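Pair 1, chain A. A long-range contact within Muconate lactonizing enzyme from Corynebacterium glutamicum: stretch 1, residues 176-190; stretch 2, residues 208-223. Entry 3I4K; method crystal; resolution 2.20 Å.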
# COMPACT_ATOMS: atom_id res chain seq x y z
N ASP A 176 12.57 39.73 1.05
CA ASP A 176 11.28 40.38 1.21
C ASP A 176 10.15 39.71 0.45
O ASP A 176 10.25 39.44 -0.75
CB ASP A 176 11.38 41.83 0.74
CG ASP A 176 10.08 42.58 0.92
OD1 ASP A 176 9.66 42.76 2.08
OD2 ASP A 176 9.48 42.98 -0.09
N PRO A 177 9.04 39.42 1.15
CA PRO A 177 7.86 38.77 0.57
C PRO A 177 7.22 39.59 -0.56
O PRO A 177 6.88 39.05 -1.62
CB PRO A 177 6.92 38.63 1.77
CG PRO A 177 7.89 38.41 2.90
CD PRO A 177 8.94 39.46 2.63
N ALA A 178 7.06 40.89 -0.33
CA ALA A 178 6.45 41.78 -1.33
C ALA A 178 7.21 41.78 -2.65
O ALA A 178 6.61 41.82 -3.72
CB ALA A 178 6.36 43.20 -0.78
N GLU A 179 8.54 41.75 -2.57
CA GLU A 179 9.35 41.74 -3.78
C GLU A 179 9.34 40.35 -4.39
O GLU A 179 9.21 40.19 -5.60
CB GLU A 179 10.79 42.19 -3.47
CG GLU A 179 10.89 43.64 -2.98
CD GLU A 179 12.32 44.09 -2.73
OE1 GLU A 179 12.51 45.18 -2.14
OE2 GLU A 179 13.26 43.37 -3.14
N ASP A 180 9.46 39.34 -3.54
CA ASP A 180 9.46 37.95 -3.99
C ASP A 180 8.19 37.70 -4.81
O ASP A 180 8.24 37.08 -5.86
CB ASP A 180 9.48 37.01 -2.78
CG ASP A 180 10.06 35.65 -3.11
OD1 ASP A 180 10.53 35.48 -4.26
OD2 ASP A 180 10.07 34.77 -2.21
N THR A 181 7.08 38.22 -4.30
CA THR A 181 5.77 38.09 -4.96
C THR A 181 5.80 38.77 -6.32
O THR A 181 5.34 38.20 -7.33
CB THR A 181 4.66 38.74 -4.09
OG1 THR A 181 4.47 37.97 -2.90
CG2 THR A 181 3.35 38.82 -4.86
N ARG A 182 6.33 39.99 -6.34
CA ARG A 182 6.42 40.78 -7.56
C ARG A 182 7.21 40.01 -8.62
O ARG A 182 6.82 39.94 -9.78
CB ARG A 182 7.10 42.11 -7.25
CG ARG A 182 6.57 43.31 -8.03
CD ARG A 182 6.18 44.44 -7.07
NE ARG A 182 7.23 44.68 -6.08
CZ ARG A 182 7.01 45.12 -4.85
NH1 ARG A 182 5.77 45.38 -4.45
NH2 ARG A 182 8.02 45.28 -4.00
N ARG A 183 8.33 39.43 -8.19
CA ARG A 183 9.21 38.65 -9.05
C ARG A 183 8.44 37.53 -9.75
O ARG A 183 8.53 37.37 -10.97
CB ARG A 183 10.34 38.05 -8.20
CG ARG A 183 11.32 37.19 -8.97
CD ARG A 183 12.39 36.63 -8.04
NE ARG A 183 11.86 35.68 -7.06
CZ ARG A 183 11.82 34.36 -7.24
NH1 ARG A 183 12.29 33.83 -8.37
NH2 ARG A 183 11.34 33.58 -6.29
N VAL A 184 7.69 36.75 -8.97
CA VAL A 184 6.92 35.63 -9.50
C VAL A 184 5.71 36.09 -10.31
O VAL A 184 5.43 35.54 -11.38
CB VAL A 184 6.46 34.69 -8.36
CG1 VAL A 184 5.52 33.63 -8.89
CG2 VAL A 184 7.68 34.02 -7.72
N ALA A 185 4.98 37.08 -9.81
CA ALA A 185 3.81 37.57 -10.53
C ALA A 185 4.23 38.04 -11.91
O ALA A 185 3.59 37.71 -12.91
CB ALA A 185 3.15 38.71 -9.76
N GLU A 186 5.32 38.82 -11.97
CA GLU A 186 5.83 39.35 -13.23
C GLU A 186 6.27 38.25 -14.16
O GLU A 186 6.06 38.32 -15.37
CB GLU A 186 6.99 40.32 -12.97
CG GLU A 186 6.55 41.72 -12.51
CD GLU A 186 7.72 42.65 -12.19
OE1 GLU A 186 8.66 42.74 -13.01
OE2 GLU A 186 7.69 43.30 -11.12
N LEU A 187 6.89 37.22 -13.61
CA LEU A 187 7.34 36.11 -14.42
C LEU A 187 6.13 35.36 -14.97
O LEU A 187 6.18 34.80 -16.06
CB LEU A 187 8.20 35.16 -13.58
CG LEU A 187 8.62 33.84 -14.22
CD1 LEU A 187 9.85 33.32 -13.51
CD2 LEU A 187 7.48 32.83 -14.12
N ALA A 188 5.04 35.38 -14.20
CA ALA A 188 3.81 34.70 -14.59
C ALA A 188 3.12 35.41 -15.75
O ALA A 188 2.48 34.78 -16.59
CB ALA A 188 2.86 34.61 -13.40
N ARG A 189 3.26 36.73 -15.81
CA ARG A 189 2.64 37.50 -16.88
C ARG A 189 3.36 37.26 -18.20
O ARG A 189 2.80 37.50 -19.27
CB ARG A 189 2.65 38.98 -16.55
CG ARG A 189 1.65 39.35 -15.47
CD ARG A 189 1.73 40.82 -15.09
NE ARG A 189 0.87 41.11 -13.95
CZ ARG A 189 0.92 40.47 -12.78
NH1 ARG A 189 1.79 39.49 -12.60
NH2 ARG A 189 0.10 40.81 -11.79
N GLU A 190 4.60 36.79 -18.12
CA GLU A 190 5.39 36.54 -19.32
C GLU A 190 5.48 35.08 -19.71
O GLU A 190 6.10 34.75 -20.73
CB GLU A 190 6.81 37.07 -19.14
CG GLU A 190 6.91 38.57 -18.98
CD GLU A 190 8.35 39.04 -19.02
OE1 GLU A 190 9.01 38.77 -20.04
OE2 GLU A 190 8.81 39.66 -18.04
N ARG A 208 0.26 34.65 8.19
CA ARG A 208 -0.20 35.97 7.79
C ARG A 208 0.38 36.41 6.45
O ARG A 208 -0.34 36.95 5.60
CB ARG A 208 0.14 37.03 8.84
CG ARG A 208 -0.56 38.36 8.59
CD ARG A 208 0.24 39.53 9.12
NE ARG A 208 1.51 39.70 8.41
CZ ARG A 208 1.63 40.31 7.23
NH1 ARG A 208 0.57 40.81 6.60
NH2 ARG A 208 2.84 40.40 6.66
N THR A 209 1.67 36.19 6.26
CA THR A 209 2.31 36.58 5.01
C THR A 209 1.76 35.81 3.82
O THR A 209 1.58 36.38 2.74
CB THR A 209 3.85 36.37 5.08
OG1 THR A 209 4.40 37.15 6.16
CG2 THR A 209 4.50 36.81 3.78
N ALA A 210 1.49 34.52 4.00
CA ALA A 210 0.97 33.72 2.90
C ALA A 210 -0.43 34.18 2.49
O ALA A 210 -0.71 34.35 1.31
CB ALA A 210 0.94 32.24 3.28
N LEU A 211 -1.29 34.40 3.47
CA LEU A 211 -2.66 34.83 3.23
C LEU A 211 -2.74 36.21 2.59
O LEU A 211 -3.70 36.53 1.89
CB LEU A 211 -3.46 34.81 4.53
CG LEU A 211 -3.63 33.40 5.12
CD1 LEU A 211 -4.19 33.48 6.52
CD2 LEU A 211 -4.53 32.57 4.22
N HIS A 212 -1.73 37.04 2.84
CA HIS A 212 -1.72 38.38 2.28
C HIS A 212 -1.24 38.43 0.83
O HIS A 212 -1.88 39.05 -0.02
CB HIS A 212 -0.85 39.29 3.16
CG HIS A 212 -0.82 40.72 2.71
ND1 HIS A 212 -0.10 41.14 1.61
CD2 HIS A 212 -1.43 41.82 3.20
CE1 HIS A 212 -0.26 42.44 1.45
NE2 HIS A 212 -1.07 42.88 2.40
N TYR A 213 -0.14 37.75 0.52
CA TYR A 213 0.42 37.80 -0.83
C TYR A 213 -0.01 36.74 -1.84
O TYR A 213 -0.14 37.04 -3.02
CB TYR A 213 1.95 37.81 -0.74
CG TYR A 213 2.50 39.04 -0.03
CD1 TYR A 213 2.69 40.24 -0.72
CD2 TYR A 213 2.80 39.00 1.33
CE1 TYR A 213 3.17 41.38 -0.06
CE2 TYR A 213 3.27 40.13 1.99
CZ TYR A 213 3.45 41.31 1.29
OH TYR A 213 3.92 42.42 1.97
N LEU A 214 -0.23 35.50 -1.40
CA LEU A 214 -0.62 34.45 -2.33
C LEU A 214 -1.79 34.86 -3.23
O LEU A 214 -1.84 34.45 -4.38
CB LEU A 214 -0.94 33.15 -1.58
CG LEU A 214 0.26 32.47 -0.90
CD1 LEU A 214 -0.17 31.13 -0.30
CD2 LEU A 214 1.38 32.26 -1.91
N PRO A 215 -2.74 35.66 -2.72
CA PRO A 215 -3.86 36.06 -3.58
C PRO A 215 -3.34 36.76 -4.85
O PRO A 215 -3.89 36.59 -5.94
CB PRO A 215 -4.67 37.01 -2.69
CG PRO A 215 -4.43 36.45 -1.32
CD PRO A 215 -2.95 36.17 -1.35
N ILE A 216 -2.28 37.55 -4.68
CA ILE A 216 -1.67 38.26 -5.80
C ILE A 216 -1.13 37.27 -6.83
O ILE A 216 -1.27 37.48 -8.04
CB ILE A 216 -0.53 39.18 -5.33
CG1 ILE A 216 -1.09 40.25 -4.39
CG2 ILE A 216 0.14 39.86 -6.53
CD1 ILE A 216 -0.02 41.01 -3.63
N LEU A 217 -0.52 36.20 -6.35
CA LEU A 217 0.01 35.18 -7.25
C LEU A 217 -1.10 34.40 -7.93
O LEU A 217 -0.95 33.95 -9.07
CB LEU A 217 0.92 34.20 -6.49
CG LEU A 217 2.20 34.81 -5.92
CD1 LEU A 217 3.09 33.71 -5.37
CD2 LEU A 217 2.94 35.58 -7.01
N ALA A 218 -2.23 34.25 -7.24
CA ALA A 218 -3.37 33.53 -7.81
C ALA A 218 -3.96 34.31 -8.97
O ALA A 218 -4.34 33.74 -10.01
CB ALA A 218 -4.43 33.31 -6.73
N GLU A 219 -4.05 35.63 -8.80
CA GLU A 219 -4.59 36.49 -9.83
C GLU A 219 -3.65 36.52 -11.03
O GLU A 219 -4.08 36.70 -12.16
CB GLU A 219 -4.79 37.91 -9.28
CG GLU A 219 -5.49 38.87 -10.23
CD GLU A 219 -5.85 40.19 -9.57
OE1 GLU A 219 -4.93 40.92 -9.12
OE2 GLU A 219 -7.06 40.50 -9.48
N ALA A 220 -2.36 36.31 -10.77
CA ALA A 220 -1.34 36.31 -11.82
C ALA A 220 -1.30 35.00 -12.60
O ALA A 220 -0.59 34.89 -13.61
CB ALA A 220 0.03 36.61 -11.23
N GLY A 221 -2.02 34.00 -12.13
CA GLY A 221 -2.04 32.73 -12.83
C GLY A 221 -1.35 31.55 -12.18
O GLY A 221 -1.39 30.45 -12.74
N VAL A 222 -0.70 31.73 -11.04
CA VAL A 222 -0.04 30.59 -10.39
C VAL A 222 -1.14 29.58 -10.03
O VAL A 222 -2.13 29.93 -9.38
CB VAL A 222 0.73 31.02 -9.13
CG1 VAL A 222 1.28 29.80 -8.42
CG2 VAL A 222 1.87 31.96 -9.51
N GLU A 223 -0.97 28.33 -10.45
CA GLU A 223 -1.98 27.29 -10.23
C GLU A 223 -1.77 26.38 -9.04
O GLU A 223 -2.65 25.60 -8.71
CB GLU A 223 -2.07 26.36 -11.44
CG GLU A 223 -2.22 27.03 -12.77
CD GLU A 223 -2.53 26.02 -13.85
OE1 GLU A 223 -1.82 24.99 -13.91
OE2 GLU A 223 -3.47 26.26 -14.63

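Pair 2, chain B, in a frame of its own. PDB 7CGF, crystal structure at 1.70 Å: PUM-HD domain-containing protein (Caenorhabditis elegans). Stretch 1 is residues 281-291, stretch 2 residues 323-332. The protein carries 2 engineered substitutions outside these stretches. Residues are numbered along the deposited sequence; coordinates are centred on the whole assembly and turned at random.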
# COMPACT_ATOMS: atom_id res chain seq x y z
N HIS B 281 10.45 -23.68 -11.19
CA HIS B 281 9.11 -23.15 -11.44
C HIS B 281 8.96 -22.65 -12.87
O HIS B 281 7.92 -22.88 -13.51
CB HIS B 281 8.81 -22.00 -10.48
CG HIS B 281 8.58 -22.44 -9.08
ND1 HIS B 281 8.88 -21.65 -7.99
CD2 HIS B 281 8.06 -23.59 -8.58
CE1 HIS B 281 8.56 -22.29 -6.88
NE2 HIS B 281 8.06 -23.46 -7.21
N LYS B 282 9.98 -21.94 -13.35
CA LYS B 282 10.01 -21.54 -14.75
C LYS B 282 9.91 -22.74 -15.67
O LYS B 282 9.23 -22.70 -16.70
CB LYS B 282 11.28 -20.74 -15.04
CG LYS B 282 11.36 -19.39 -14.34
CD LYS B 282 12.78 -18.85 -14.39
CE LYS B 282 12.89 -17.52 -13.69
NZ LYS B 282 14.25 -16.92 -13.82
N SER B 283 10.57 -23.85 -15.30
CA SER B 283 10.50 -25.07 -16.09
C SER B 283 9.06 -25.59 -16.19
O SER B 283 8.65 -26.10 -17.25
CB SER B 283 11.43 -26.13 -15.47
OG SER B 283 11.25 -27.42 -16.03
N MET B 284 8.29 -25.50 -15.11
CA MET B 284 6.90 -25.96 -15.15
C MET B 284 6.05 -25.10 -16.09
O MET B 284 5.22 -25.64 -16.83
CB MET B 284 6.31 -25.95 -13.75
CG MET B 284 6.99 -26.95 -12.84
SD MET B 284 6.45 -26.73 -11.16
CE MET B 284 4.69 -27.00 -11.41
N ILE B 285 6.23 -23.78 -16.04
CA ILE B 285 5.46 -22.88 -16.90
C ILE B 285 5.87 -23.06 -18.36
O ILE B 285 5.01 -23.18 -19.24
CB ILE B 285 5.64 -21.42 -16.44
CG1 ILE B 285 5.10 -21.24 -15.02
CG2 ILE B 285 4.94 -20.45 -17.41
CD1 ILE B 285 5.47 -19.90 -14.38
N VAL B 286 7.18 -23.11 -18.63
CA VAL B 286 7.66 -23.35 -19.99
C VAL B 286 7.14 -24.68 -20.53
O VAL B 286 6.69 -24.77 -21.69
CB VAL B 286 9.19 -23.27 -20.04
CG1 VAL B 286 9.70 -23.73 -21.41
CG2 VAL B 286 9.67 -21.86 -19.76
N GLY B 287 7.19 -25.74 -19.72
CA GLY B 287 6.72 -27.03 -20.18
C GLY B 287 5.24 -27.03 -20.51
O GLY B 287 4.80 -27.65 -21.48
N ALA B 288 4.44 -26.33 -19.69
CA ALA B 288 3.02 -26.20 -19.98
C ALA B 288 2.81 -25.45 -21.29
O ALA B 288 1.93 -25.82 -22.09
CB ALA B 288 2.32 -25.46 -18.84
N ALA B 289 3.61 -24.42 -21.53
CA ALA B 289 3.44 -23.58 -22.71
C ALA B 289 3.82 -24.32 -23.99
O ALA B 289 3.21 -24.08 -25.04
CB ALA B 289 4.27 -22.30 -22.58
N CYS B 290 4.80 -25.21 -23.92
CA CYS B 290 5.30 -25.87 -25.12
C CYS B 290 4.68 -27.24 -25.37
O CYS B 290 5.02 -27.87 -26.37
CB CYS B 290 6.82 -26.02 -25.03
SG CYS B 290 7.69 -24.48 -25.02
N HIS B 291 3.76 -27.69 -24.51
CA HIS B 291 3.29 -29.06 -24.60
C HIS B 291 2.51 -29.29 -25.89
O HIS B 291 1.66 -28.48 -26.27
CB HIS B 291 2.41 -29.40 -23.39
CG HIS B 291 2.27 -30.88 -23.17
ND1 HIS B 291 1.16 -31.59 -23.58
CD2 HIS B 291 3.11 -31.78 -22.60
CE1 HIS B 291 1.32 -32.86 -23.26
NE2 HIS B 291 2.49 -33.00 -22.66
N GLU B 323 18.66 -22.61 -21.98
CA GLU B 323 18.13 -23.91 -22.33
C GLU B 323 16.60 -23.88 -22.39
O GLU B 323 16.00 -24.48 -23.28
CB GLU B 323 18.66 -24.94 -21.32
CG GLU B 323 18.58 -26.37 -21.76
CD GLU B 323 19.58 -26.75 -22.87
OE1 GLU B 323 20.28 -25.88 -23.43
OE2 GLU B 323 19.63 -27.95 -23.17
N GLN B 324 15.97 -23.12 -21.50
CA GLN B 324 14.51 -23.00 -21.56
C GLN B 324 14.06 -22.19 -22.76
O GLN B 324 13.06 -22.53 -23.41
CB GLN B 324 13.97 -22.42 -20.25
CG GLN B 324 13.93 -23.46 -19.16
CD GLN B 324 13.80 -22.89 -17.76
OE1 GLN B 324 14.00 -21.70 -17.52
NE2 GLN B 324 13.47 -23.77 -16.82
N ARG B 325 14.76 -21.10 -23.08
CA ARG B 325 14.43 -20.35 -24.30
C ARG B 325 14.57 -21.23 -25.53
O ARG B 325 13.79 -21.10 -26.48
CB ARG B 325 15.33 -19.12 -24.44
CG ARG B 325 15.03 -17.97 -23.50
CD ARG B 325 15.77 -16.70 -23.92
NE ARG B 325 17.15 -17.00 -24.30
CZ ARG B 325 18.20 -16.91 -23.48
NH1 ARG B 325 19.42 -17.23 -23.93
NH2 ARG B 325 18.04 -16.51 -22.23
N ARG B 326 15.53 -22.15 -25.52
CA ARG B 326 15.74 -23.02 -26.67
C ARG B 326 14.49 -23.85 -26.96
O ARG B 326 14.09 -23.99 -28.12
CB ARG B 326 16.96 -23.90 -26.41
CG ARG B 326 17.24 -24.93 -27.45
CD ARG B 326 18.61 -25.55 -27.18
NE ARG B 326 18.85 -26.67 -28.07
CZ ARG B 326 18.43 -27.90 -27.80
NH1 ARG B 326 18.67 -28.89 -28.66
NH2 ARG B 326 17.77 -28.13 -26.67
N GLU B 327 13.83 -24.37 -25.92
CA GLU B 327 12.60 -25.12 -26.15
C GLU B 327 11.48 -24.22 -26.69
O GLU B 327 10.70 -24.63 -27.55
CB GLU B 327 12.15 -25.82 -24.87
CG GLU B 327 10.87 -26.65 -25.05
CD GLU B 327 10.39 -27.32 -23.76
OE1 GLU B 327 9.46 -28.16 -23.84
OE2 GLU B 327 10.94 -27.01 -22.68
N LEU B 328 11.38 -22.99 -26.16
CA LEU B 328 10.37 -22.07 -26.66
C LEU B 328 10.60 -21.72 -28.13
O LEU B 328 9.65 -21.66 -28.92
CB LEU B 328 10.37 -20.79 -25.83
CG LEU B 328 9.81 -20.90 -24.41
CD1 LEU B 328 10.26 -19.71 -23.62
CD2 LEU B 328 8.30 -20.99 -24.46
N ILE B 329 11.86 -21.47 -28.50
CA ILE B 329 12.18 -21.14 -29.89
C ILE B 329 11.84 -22.30 -30.82
O ILE B 329 11.22 -22.13 -31.87
CB ILE B 329 13.66 -20.74 -30.01
CG1 ILE B 329 13.90 -19.38 -29.34
CG2 ILE B 329 14.11 -20.74 -31.48
CD1 ILE B 329 15.33 -19.18 -28.87
N LEU B 330 12.25 -23.52 -30.43
CA LEU B 330 11.97 -24.67 -31.27
C LEU B 330 10.48 -24.92 -31.41
O LEU B 330 10.02 -25.44 -32.44
CB LEU B 330 12.70 -25.90 -30.72
CG LEU B 330 14.23 -25.74 -30.75
CD1 LEU B 330 14.95 -26.79 -29.93
CD2 LEU B 330 14.75 -25.73 -32.19
N THR B 331 9.69 -24.52 -30.41
CA THR B 331 8.25 -24.71 -30.45
C THR B 331 7.55 -23.64 -31.29
O THR B 331 6.56 -23.94 -31.97
CB THR B 331 7.69 -24.70 -29.02
OG1 THR B 331 8.39 -25.68 -28.24
CG2 THR B 331 6.21 -25.01 -28.99
N VAL B 332 8.05 -22.42 -31.28
CA VAL B 332 7.36 -21.29 -31.90
C VAL B 332 7.75 -21.12 -33.37
O VAL B 332 6.90 -20.81 -34.20
CB VAL B 332 7.64 -20.01 -31.10
CG1 VAL B 332 7.17 -18.78 -31.88
CG2 VAL B 332 6.94 -20.06 -29.74

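Both pairs set two helices side by side, running the same way, with 10° between their N-to-C directions; the axes come within 9.2 Å in pair 1 and 10.0 Å in pair 2. Fourteen central residues superpose at 0.6 Å. No clear hydrogen bond crosses either contact, so the comparison rests on how the side chains pack at the inward positions.

The first matched site sets Tyr A213 against Gln B324. Both point toward the partner helix with chi1 in m, and both lie against the matched positions Pro A177/Lys B282 and Ala A178/Ser B283. Tyr A213 spreads its ring under Ala A178, CE1 lying 3.5 Å from Ala A178 CA, with Ala A178 N and Pro A177 O over one face. Gln B324 covers the equivalent pair with an amide: its OE1 is 3.8 Å from Lys B282 CB, and its NE2 3.4 Å from Ser B283 CB. Ala A178 and Ser B283 are both small, and a flat group lies close to the backbone there.

One turn on, Thr A181 matches Val B286, two beta-branched side chains of similar shape. Thr A181 is buried, and its OG1 donates to Pro A177 O (2.9 Å) in its own helix, which satisfies the hydroxyl, while its CG2 meets Ile A216 CG2 at 3.8 Å. Val B286 needs no such bond. Its CG1 lies 3.7 Å from Glu B327 OE2 and 4.1 Å from Leu B328 CG. Ile A216 and Glu B327 match, so a branched apolar chain and an extended acid flank the same site, each pointing toward the other helix.

The constant element is leucine. Leu A217 and Leu B328 leave their helices sideways, yet their ends come nearer, both with chi1 m and chi2 t. Leu A217 CD2 reaches Thr A181 O at 3.6 Å and Val A184 CG1 at 3.7 Å; Leu B328 CD2 reaches Cys B290 SG at 3.6 Å. Val A184 matches Ala B289, whose shorter side chain points toward the other helix, but its CB stays 4.6 Å from Leu B328 CD2.

At the last close site the sizes differ. Ala A185 CB meets Ala A220 CB at 4.0 Å. At the matched site, Cys B290 SG sits 3.5 Å from Thr B331 OG1. Thr B331 OG1 donates to Glu B327 O (2.6 Å), the same return to its own helix that Thr A181 makes. In these two cases the leucine is kept, the close site takes Ala with Ala (Ala A185 CA to Ala A220 CA, 5.5 Å) or Cys with Thr (Cys B290 CA to Thr B331 CA, 6.2 Å), and a threonine hydroxyl in the contact is tied back to the carbonyl four residues earlier.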